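Local coordinates for protein erythromycin C-12 hydroxylase (Saccharopolyspora erythraea, PDB 2JJN) that hydroxylates the macrolactone ring of erythromycin D at C-12 to give erythromycin C, using a heme cofactor, molecular oxygen and NADPH, at residues A[292-297]-A[309-314]; A[68-73]-A[89-94]; A[48-53]-A[174-179]. The protein carries 2 engineered substitutions. One frame throughout, in Å; residues are numbered along the deposited sequence.

The three contacts adjoin one sheet, in which strands 51-53, 311-315, 290-295 and 69-70 are successive neighbours. Contact 1 pairs 311-315 with 290-295. Contact 2 starts from strand 69-70, and T294 O lies 2.8 Å from S70 N, a probable hydrogen bond to contact 1. Contact 3 starts from the other flank, where N313 N is 2.7 Å from W51 O, likewise probable. Contact centres lie about 10 Å (1 to 2), 9 Å (1 to 3) and 18 Å (2 to 3) apart. R293 of contact 1 binds a heme propionate; the side chains of S71 (contact 2) and P177 (contact 3) lie about 5 Å and 13 Å from the heme.

Contact 1: residues A[292-297]-A[309-314]; sequences QRTTTK and DVMVNT. With HEM (protoporphyrin IX containing Fe), chain B.
The Q292 and N313 side chains lie side by side and point the same way, their carboxamide planes 71° apart. Q292 OE1 and N313 ND2 are 2.7 Å apart, but the angle is too poor for a hydrogen bond, and each residue has two deposited conformers, which leaves the detail doubtful. The R293 guanidinium meets its partners at the edge: the carboxyl carbon of a heme propionate lies in its plane, with R293 NH2 2.8 Å from HEM O1A in a nearly straight bond (176°) and R293 NH1 2.9 Å from HEM O2A. R293 NH1 also donates to Q292 O at 3.0 Å, almost exactly in the guanidinium plane, so three hydrogen bonds fix the rotation of the group. From its strand of the P450 beta sheet R293 thus binds the heme propionate, and Q292 beside it belongs to the substrate site. The strands themselves are antiparallel. R293 and V312 form the hydrogen-bonded pair, R293 N to V312 O and V312 N to R293 O both measuring 2.8 Å. Farther along, T295 OG1 sits between the backbone N and the carbonyl carbon (chi1 54°), where it accepts from V310 N at 3.1 Å and is also hydrogen-bonded to P307 O. T295 CG2 meets V312 CG2 at 3.7 Å, the two side chains crossing at about a right angle.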
loop_
_atom_site.group_PDB
_atom_site.type_symbol
_atom_site.label_atom_id
_atom_site.label_comp_id
_atom_site.label_asym_id
_atom_site.label_seq_id
_atom_site.Cartn_x
_atom_site.Cartn_y
_atom_site.Cartn_z
ATOM N N GLN A 292 2.361 7.935 8.950
ATOM C CA GLN A 292 2.972 8.531 10.134
ATOM C C GLN A 292 3.920 9.630 9.776
ATOM O O GLN A 292 4.623 9.564 8.746
ATOM C CB GLN A 292 3.760 7.472 10.953
ATOM C CG GLN A 292 2.758 6.555 11.720
ATOM C CD GLN A 292 2.188 5.445 10.848
ATOM O OE1 GLN A 292 0.967 5.195 10.801
ATOM N NE2 GLN A 292 3.077 4.761 10.156
ATOM N N ARG A 293 3.894 10.660 10.615
ATOM C CA ARG A 293 4.851 11.809 10.551
ATOM C C ARG A 293 5.383 12.095 11.951
ATOM O O ARG A 293 4.841 11.594 12.936
ATOM C CB ARG A 293 4.190 13.070 9.953
ATOM C CG ARG A 293 3.636 12.860 8.553
ATOM C CD ARG A 293 4.827 12.650 7.580
ATOM N NE ARG A 293 4.427 12.727 6.165
ATOM C CZ ARG A 293 4.192 11.665 5.391
ATOM N NH1 ARG A 293 4.196 10.422 5.882
ATOM N NH2 ARG A 293 3.974 11.847 4.093
ATOM N N THR A 294 6.441 12.902 12.032
ATOM C CA THR A 294 6.910 13.349 13.357
ATOM C C THR A 294 7.028 14.867 13.332
ATOM O O THR A 294 7.568 15.423 12.394
ATOM C CB THR A 294 8.246 12.703 13.709
ATOM O OG1 THR A 294 9.196 12.968 12.673
ATOM C CG2 THR A 294 8.071 11.214 13.906
ATOM N N THR A 295 6.512 15.557 14.347
ATOM C CA THR A 295 6.626 17.017 14.329
ATOM C C THR A 295 8.068 17.446 14.622
ATOM O O THR A 295 8.745 16.882 15.496
ATOM C CB THR A 295 5.718 17.670 15.382
ATOM O OG1 THR A 295 5.999 17.107 16.656
ATOM C CG2 THR A 295 4.251 17.368 15.049
ATOM N N THR A 296 8.501 18.454 13.896
ATOM C CA THR A 296 9.870 18.982 14.099
ATOM C C THR A 296 9.881 20.198 15.024
ATOM O O THR A 296 10.952 20.699 15.372
ATOM C CB THR A 296 10.503 19.396 12.769
ATOM O OG1 THR A 296 9.754 20.451 12.148
ATOM C CG2 THR A 296 10.507 18.168 11.850
ATOM N N LYS A 297 8.688 20.675 15.345
ATOM C CA LYS A 297 8.474 21.876 16.150
ATOM C C LYS A 297 7.045 21.903 16.634
ATOM O O LYS A 297 6.192 21.198 16.108
ATOM C CB LYS A 297 8.747 23.137 15.319
ATOM C CG LYS A 297 7.928 23.224 14.027
ATOM C CD LYS A 297 8.344 24.428 13.214
ATOM C CE LYS A 297 7.329 24.720 12.138
ATOM N NZ LYS A 297 7.372 26.183 11.750
ATOM N N ASP A 309 8.419 17.039 18.364
ATOM C CA ASP A 309 8.993 15.721 18.623
ATOM C C ASP A 309 7.987 14.667 19.059
ATOM O O ASP A 309 8.300 13.816 19.903
ATOM C CB ASP A 309 10.152 15.834 19.657
ATOM C CG ASP A 309 11.245 16.789 19.188
ATOM O OD1 ASP A 309 11.618 16.738 18.000
ATOM O OD2 ASP A 309 11.673 17.632 20.004
ATOM N N VAL A 310 6.806 14.684 18.433
ATOM C CA VAL A 310 5.842 13.624 18.657
ATOM C C VAL A 310 5.362 13.069 17.310
ATOM O O VAL A 310 5.495 13.728 16.270
ATOM C CB VAL A 310 4.629 14.092 19.519
ATOM C CG1 VAL A 310 5.073 14.608 20.899
ATOM C CG2 VAL A 310 3.841 15.176 18.775
ATOM N N MET A 311 4.868 11.827 17.356
ATOM C CA MET A 311 4.377 11.171 16.147
ATOM C C MET A 311 2.921 11.594 15.888
ATOM O O MET A 311 2.154 11.757 16.830
ATOM C CB MET A 311 4.490 9.675 16.298
ATOM C CG MET A 311 3.838 8.916 15.172
ATOM S SD MET A 311 4.706 7.357 14.837
ATOM C CE MET A 311 6.231 8.010 14.177
ATOM N N VAL A 312 2.594 11.777 14.615
ATOM C CA VAL A 312 1.247 12.172 14.164
ATOM C C VAL A 312 0.829 11.156 13.120
ATOM O O VAL A 312 1.590 10.902 12.172
ATOM C CB VAL A 312 1.300 13.569 13.504
ATOM C CG1 VAL A 312 -0.104 13.954 13.024
ATOM C CG2 VAL A 312 1.861 14.612 14.517
ATOM N N ASN A 313 -0.363 10.582 13.281
ATOM C CA ASN A 313 -0.923 9.550 12.365
ATOM C C ASN A 313 -1.990 10.277 11.553
ATOM O O ASN A 313 -2.934 10.826 12.140
ATOM C CB ASN A 313 -1.608 8.507 13.294
ATOM C CG ASN A 313 -0.700 7.402 13.719
ATOM O OD1 ASN A 313 -0.545 7.162 14.908
ATOM N ND2 ASN A 313 -0.118 6.693 12.763
ATOM N N THR A 314 -1.849 10.297 10.238
ATOM C CA THR A 314 -2.881 10.904 9.365
ATOM C C THR A 314 -3.777 9.817 8.821
ATOM O O THR A 314 -3.285 8.937 8.131
ATOM C CB THR A 314 -2.299 11.641 8.150
ATOM O OG1 THR A 314 -1.443 10.787 7.388
ATOM C CG2 THR A 314 -1.494 12.899 8.554
HETATM C CHA HEM B . 4.576 5.860 -1.258
HETATM C CHB HEM B . 0.174 3.761 -1.073
HETATM C CHC HEM B . 1.566 0.614 -4.485
HETATM C CHD HEM B . 6.155 2.176 -4.077
HETATM C C1A HEM B . 3.252 5.576 -0.993
HETATM C C2A HEM B . 2.409 6.344 -0.070
HETATM C C3A HEM B . 1.209 5.761 -0.006
HETATM C C4A HEM B . 1.235 4.601 -0.874
HETATM C CMA HEM B . 0.002 6.193 0.856
HETATM C CAA HEM B . 2.831 7.626 0.672
HETATM C CBA HEM B . 3.601 7.312 1.941
HETATM C CGA HEM B . 3.797 8.549 2.822
HETATM O O1A HEM B . 3.348 9.665 2.437
HETATM O O2A HEM B . 4.459 8.382 3.894
HETATM C C1B HEM B . 0.174 2.721 -2.003
HETATM C C2B HEM B . -0.975 1.922 -2.347
HETATM C C3B HEM B . -0.592 1.047 -3.306
HETATM C C4B HEM B . 0.820 1.308 -3.557
HETATM C CMB HEM B . -2.333 2.163 -1.654
HETATM C CAB HEM B . -1.369 -0.070 -4.030
HETATM C CBB HEM B . -2.627 0.083 -4.288
HETATM C C1C HEM B . 2.925 0.762 -4.666
HETATM C C2C HEM B . 3.732 -0.019 -5.589
HETATM C C3C HEM B . 5.006 0.412 -5.475
HETATM C C4C HEM B . 5.035 1.493 -4.487
HETATM C CMC HEM B . 3.136 -1.126 -6.499
HETATM C CAC HEM B . 6.279 -0.093 -6.182
HETATM C CBC HEM B . 6.302 -0.458 -7.463
HETATM C C1D HEM B . 6.109 3.272 -3.270
HETATM C C2D HEM B . 7.275 4.012 -2.906
HETATM C C3D HEM B . 6.795 5.149 -2.063
HETATM C C4D HEM B . 5.373 4.996 -1.973
HETATM C CMD HEM B . 8.750 3.705 -3.302
HETATM C CAD HEM B . 7.637 6.247 -1.390
HETATM C CBD HEM B . 7.741 7.498 -2.284
HETATM C CGD HEM B . 8.463 8.591 -1.558
HETATM O O1D HEM B . 8.657 8.511 -0.332
HETATM O O2D HEM B . 8.852 9.564 -2.237
HETATM N NA HEM B . 2.486 4.512 -1.499
HETATM N NB HEM B . 1.291 2.306 -2.722
HETATM N NC HEM B . 3.769 1.640 -4.013
HETATM N ND HEM B . 4.978 3.887 -2.697
HETATM FE FE HEM B . 3.077 3.188 -2.843
HETATM O O HOH W 1 11.265 15.637 15.485
HETATM O O HOH W 2 12.647 18.642 16.512
HETATM O O HOH W 3 3.498 1.864 -1.115
#

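Contact 2: residues A[68-73]-A[89-94]; sequences TFSSDP and EIDPPE
D72 and E89 bring the two backbones closest, their CA atoms 4.5 Å apart, yet no backbone-to-backbone hydrogen bond joins them. Two CA-H...O contacts span the gap instead: E89 CA to S71 O at 3.3 Å, and in the opposite sense D72 CA to E89 O at 3.4 Å. The direct polar link is the D91 carboxylate, which receives one donor on each oxygen, both at syn lone pairs. S70 OG donates to D91 OD2 at 2.6 Å, and S71 N donates to D91 OD1 at 2.8 Å with an N-H...O angle of 168°. This two-point grip fixes the rotation of the carboxylate. S70 OG stands anti to its own backbone N (chi1 169°), and there it also accepts from D72 N at 2.9 Å, which makes an ST turn; the hydroxyl thus donates to D91 and accepts from D72 N at once. Beyond it, the E89 chain crosses the P73 ring at about a right angle, and E89 CG rests 3.7 Å from P73 CD. The D72 carboxylate turns elsewhere, with D72 OD2 hydrogen-bonded to T74 OG1. S71 packs on H351 and R293, both heme-binding. Residues 89-94 lead into helix 94-105, which carries H95 and R99, both hydrogen-bonded to the heme, and the contact ties strand 69-70 to what corresponds to the B-C loop of a cytochrome P450, which here includes the substrate-binding E89.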
loop_
_atom_site.group_PDB
_atom_site.type_symbol
_atom_site.label_atom_id
_atom_site.label_comp_id
_atom_site.label_asym_id
_atom_site.label_seq_id
_atom_site.Cartn_x
_atom_site.Cartn_y
_atom_site.Cartn_z
ATOM N N THR A 68 7.423 20.891 8.851
ATOM C CA THR A 68 6.843 20.681 10.179
ATOM C C THR A 68 6.636 19.207 10.508
ATOM O O THR A 68 6.851 18.773 11.632
ATOM C CB THR A 68 5.462 21.351 10.280
ATOM O OG1 THR A 68 5.584 22.726 9.895
ATOM C CG2 THR A 68 4.845 21.244 11.712
ATOM N N PHE A 69 6.162 18.455 9.510
ATOM C CA PHE A 69 5.798 17.076 9.703
ATOM C C PHE A 69 6.756 16.184 8.939
ATOM O O PHE A 69 6.549 15.879 7.777
ATOM C CB PHE A 69 4.339 16.837 9.262
ATOM C CG PHE A 69 3.354 17.652 10.067
ATOM C CD1 PHE A 69 2.844 18.813 9.513
ATOM C CD2 PHE A 69 2.975 17.257 11.359
ATOM C CE1 PHE A 69 1.917 19.630 10.243
ATOM C CE2 PHE A 69 2.037 18.063 12.128
ATOM C CZ PHE A 69 1.511 19.223 11.539
ATOM N N SER A 70 7.797 15.791 9.648
ATOM C CA SER A 70 8.867 14.965 9.066
ATOM C C SER A 70 8.435 13.535 8.785
ATOM O O SER A 70 7.583 12.988 9.496
ATOM C CB SER A 70 10.078 15.000 10.010
ATOM O OG SER A 70 11.026 13.997 9.602
ATOM N N SER A 71 9.021 12.916 7.740
ATOM C CA SER A 71 8.771 11.535 7.451
ATOM C C SER A 71 9.762 10.612 8.108
ATOM O O SER A 71 9.671 9.407 7.933
ATOM C CB SER A 71 8.771 11.277 5.936
ATOM O OG SER A 71 7.598 11.804 5.373
ATOM N N ASP A 72 10.692 11.173 8.864
ATOM C CA ASP A 72 11.710 10.381 9.531
ATOM C C ASP A 72 11.147 9.942 10.889
ATOM O O ASP A 72 11.065 10.776 11.793
ATOM C CB ASP A 72 12.948 11.246 9.662
ATOM C CG ASP A 72 14.117 10.517 10.324
ATOM O OD1 ASP A 72 15.136 11.187 10.524
ATOM O OD2 ASP A 72 13.953 9.329 10.659
ATOM N N PRO A 73 10.747 8.657 11.042
ATOM C CA PRO A 73 10.131 8.278 12.333
ATOM C C PRO A 73 11.152 8.164 13.430
ATOM O O PRO A 73 10.751 8.148 14.610
ATOM C CB PRO A 73 9.561 6.877 12.090
ATOM C CG PRO A 73 10.356 6.319 10.938
ATOM C CD PRO A 73 10.850 7.503 10.116
ATOM N N GLU A 89 11.209 7.567 4.309
ATOM C CA GLU A 89 11.578 8.002 5.659
ATOM C C GLU A 89 12.579 9.142 5.598
ATOM O O GLU A 89 13.196 9.478 6.616
ATOM C CB GLU A 89 12.155 6.823 6.463
ATOM C CG GLU A 89 11.103 5.807 6.809
ATOM C CD GLU A 89 11.643 4.686 7.655
ATOM O OE1 GLU A 89 12.881 4.621 7.836
ATOM O OE2 GLU A 89 10.816 3.875 8.088
ATOM N N ILE A 90 12.739 9.744 4.416
ATOM C CA ILE A 90 13.747 10.776 4.208
ATOM C C ILE A 90 13.055 12.074 3.824
ATOM O O ILE A 90 12.115 12.068 3.029
ATOM C CB ILE A 90 14.751 10.289 3.128
ATOM C CG1 ILE A 90 15.557 9.111 3.722
ATOM C CG2 ILE A 90 15.679 11.400 2.740
ATOM C CD1 ILE A 90 16.449 8.380 2.716
ATOM N N ASP A 91 13.546 13.189 4.360
ATOM C CA ASP A 91 12.957 14.494 4.119
ATOM C C ASP A 91 13.734 15.294 3.083
ATOM O O ASP A 91 14.909 14.991 2.834
ATOM C CB ASP A 91 13.001 15.341 5.419
ATOM C CG ASP A 91 12.072 14.821 6.509
ATOM O OD1 ASP A 91 11.068 14.130 6.191
ATOM O OD2 ASP A 91 12.363 15.098 7.684
ATOM N N PRO A 92 13.114 16.331 2.525
ATOM C CA PRO A 92 13.944 17.234 1.703
ATOM C C PRO A 92 15.029 17.874 2.563
ATOM O O PRO A 92 14.863 18.016 3.805
ATOM C CB PRO A 92 12.952 18.275 1.204
ATOM C CG PRO A 92 11.547 17.603 1.378
ATOM C CD PRO A 92 11.699 16.763 2.587
ATOM N N PRO A 93 16.160 18.250 1.932
ATOM C CA PRO A 93 16.427 18.206 0.479
ATOM C C PRO A 93 16.875 16.835 -0.056
ATOM O O PRO A 93 16.719 16.574 -1.257
ATOM C CB PRO A 93 17.554 19.233 0.308
ATOM C CG PRO A 93 18.275 19.258 1.631
ATOM C CD PRO A 93 17.263 18.841 2.706
ATOM N N GLU A 94 17.353 15.975 0.835
ATOM C CA GLU A 94 17.844 14.662 0.438
ATOM C C GLU A 94 16.733 13.921 -0.296
ATOM O O GLU A 94 16.972 13.232 -1.291
ATOM C CB GLU A 94 18.386 13.839 1.633
ATOM C CG GLU A 94 18.927 12.452 1.186
ATOM C CD GLU A 94 19.451 11.549 2.306
ATOM O OE1 GLU A 94 20.040 10.495 1.974
ATOM O OE2 GLU A 94 19.280 11.865 3.503
#

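Contact 3: residues A[48-53]-A[174-179]; sequences YGVWHV and MDDPTD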
loop_
_atom_site.group_PDB
_atom_site.type_symbol
_atom_site.label_atom_id
_atom_site.label_comp_id
_atom_site.label_asym_id
_atom_site.label_seq_id
_atom_site.Cartn_x
_atom_site.Cartn_y
_atom_site.Cartn_z
ATOM N N TYR A 48 -0.269 6.743 24.150
ATOM C CA TYR A 48 1.175 6.656 23.916
ATOM C C TYR A 48 1.738 8.017 23.553
ATOM O O TYR A 48 2.912 8.126 23.242
ATOM C CB TYR A 48 1.458 5.674 22.788
ATOM C CG TYR A 48 0.882 4.300 23.026
ATOM C CD1 TYR A 48 -0.187 3.855 22.293
ATOM C CD2 TYR A 48 1.396 3.482 24.042
ATOM C CE1 TYR A 48 -0.747 2.592 22.521
ATOM C CE2 TYR A 48 0.853 2.234 24.277
ATOM C CZ TYR A 48 -0.218 1.804 23.509
ATOM O OH TYR A 48 -0.795 0.573 23.737
ATOM N N GLY A 49 0.884 9.056 23.563
ATOM C CA GLY A 49 1.352 10.409 23.165
ATOM C C GLY A 49 1.504 10.558 21.663
ATOM O O GLY A 49 2.193 11.470 21.191
ATOM N N VAL A 50 0.820 9.682 20.923
ATOM C CA VAL A 50 0.781 9.745 19.454
ATOM C C VAL A 50 -0.498 10.464 19.064
ATOM O O VAL A 50 -1.551 10.214 19.630
ATOM C CB VAL A 50 0.791 8.323 18.840
ATOM C CG1 VAL A 50 0.648 8.426 17.340
ATOM C CG2 VAL A 50 2.092 7.634 19.183
ATOM N N TRP A 51 -0.395 11.364 18.092
ATOM C CA TRP A 51 -1.530 12.191 17.716
ATOM C C TRP A 51 -2.129 11.643 16.451
ATOM O O TRP A 51 -1.475 10.848 15.693
ATOM C CB TRP A 51 -1.036 13.623 17.470
ATOM C CG TRP A 51 -0.636 14.279 18.775
ATOM C CD1 TRP A 51 0.508 14.054 19.507
ATOM C CD2 TRP A 51 -1.409 15.215 19.526
ATOM N NE1 TRP A 51 0.503 14.819 20.658
ATOM C CE2 TRP A 51 -0.659 15.545 20.692
ATOM C CE3 TRP A 51 -2.675 15.819 19.325
ATOM C CZ2 TRP A 51 -1.113 16.463 21.647
ATOM C CZ3 TRP A 51 -3.118 16.750 20.267
ATOM C CH2 TRP A 51 -2.329 17.074 21.407
ATOM N N HIS A 52 -3.410 11.904 16.284
ATOM C CA HIS A 52 -4.138 11.340 15.167
ATOM C C HIS A 52 -4.981 12.455 14.548
ATOM O O HIS A 52 -5.664 13.207 15.277
ATOM C CB HIS A 52 -5.105 10.280 15.704
ATOM C CG HIS A 52 -4.394 9.112 16.288
ATOM N ND1 HIS A 52 -4.161 7.949 15.575
ATOM C CD2 HIS A 52 -3.841 8.939 17.513
ATOM C CE1 HIS A 52 -3.483 7.104 16.351
ATOM N NE2 HIS A 52 -3.295 7.673 17.531
ATOM N N VAL A 53 -4.993 12.487 13.213
ATOM C CA VAL A 53 -5.660 13.565 12.487
ATOM C C VAL A 53 -6.711 12.916 11.580
ATOM O O VAL A 53 -6.386 12.023 10.786
ATOM C CB VAL A 53 -4.630 14.356 11.685
ATOM C CG1 VAL A 53 -5.334 15.368 10.795
ATOM C CG2 VAL A 53 -3.719 15.080 12.705
ATOM N N MET A 174 2.127 -3.634 16.905
ATOM C CA MET A 174 2.510 -2.280 16.544
ATOM C C MET A 174 1.686 -1.150 17.175
ATOM O O MET A 174 1.561 -0.068 16.576
ATOM C CB MET A 174 2.641 -2.141 15.021
ATOM C CG MET A 174 3.385 -3.306 14.354
ATOM S SD MET A 174 3.583 -3.129 12.583
ATOM C CE MET A 174 4.265 -4.710 12.101
ATOM N N ASP A 175 1.197 -1.392 18.398
ATOM C CA ASP A 175 0.353 -0.435 19.168
ATOM C C ASP A 175 0.944 0.969 19.336
ATOM O O ASP A 175 0.235 2.000 19.181
ATOM C CB ASP A 175 0.127 -0.967 20.596
ATOM C CG ASP A 175 -0.063 -2.476 20.657
ATOM O OD1 ASP A 175 -0.688 -3.042 19.738
ATOM O OD2 ASP A 175 0.412 -3.092 21.643
ATOM N N ASP A 176 2.211 0.988 19.737
ATOM C CA ASP A 176 2.984 2.204 20.001
ATOM C C ASP A 176 4.144 2.303 19.048
ATOM O O ASP A 176 5.180 1.661 19.261
ATOM C CB ASP A 176 3.502 2.267 21.450
ATOM C CG ASP A 176 4.336 3.510 21.734
ATOM O OD1 ASP A 176 4.496 4.383 20.864
ATOM O OD2 ASP A 176 4.841 3.632 22.857
ATOM N N PRO A 177 3.992 3.107 17.995
ATOM C CA PRO A 177 4.973 3.167 16.941
ATOM C C PRO A 177 6.263 3.863 17.376
ATOM O O PRO A 177 7.213 3.909 16.603
ATOM C CB PRO A 177 4.235 3.913 15.828
ATOM C CG PRO A 177 3.253 4.784 16.580
ATOM C CD PRO A 177 2.822 3.981 17.735
ATOM N N THR A 178 6.305 4.396 18.594
ATOM C CA THR A 178 7.553 5.006 19.090
ATOM C C THR A 178 8.438 4.039 19.884
ATOM O O THR A 178 9.534 4.420 20.325
ATOM C CB THR A 178 7.275 6.243 19.992
ATOM O OG1 THR A 178 6.576 5.834 21.176
ATOM C CG2 THR A 178 6.434 7.266 19.235
ATOM N N ASP A 179 7.943 2.823 20.113
ATOM C CA ASP A 179 8.640 1.828 20.943
ATOM C C ASP A 179 9.886 1.307 20.229
ATOM O O ASP A 179 9.804 0.828 19.105
ATOM C CB ASP A 179 7.675 0.686 21.306
ATOM C CG ASP A 179 8.351 -0.500 22.013
ATOM O OD1 ASP A 179 7.801 -1.602 21.934
ATOM O OD2 ASP A 179 9.400 -0.345 22.642
HETATM O O HOH W 4 5.063 6.400 23.834
#
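Y48 lays its ring against D176, the residue that opens an Asx turn and a type I turn (D176 to D179) just ahead of helix 180-206, in what corresponds to the F-G loop of a cytochrome P450. D176 CB sits 3.7 Å from the Y48 ring centroid and 19° off the normal, a CH-pi contact over one face. D175 O approaches the same ring obliquely, 3.5 Å from Y48 CE1. Beside them V50 and P177 reach toward each other tip to tip, V50 CG2 to P177 CD at 4.0 Å. No direct hydrogen bond joins the segments; a water donates to Y48 O at 2.8 Å and to D176 OD2 at 2.9 Å. In the next shell, Y48 OH is hydrogen-bonded to E20 OE1, and D46 OD1 accepts from both Y48 N and V50 N, while P177 also packs on M311 of the sheet, so the loop rests on the beta domain in this closed form. D176 has a second deposited conformer; in the one described, OD1 takes two donors, T178 OG1 at 2.6 Å on the syn side and T178 N at 2.9 Å, 50° out of the carboxylate plane.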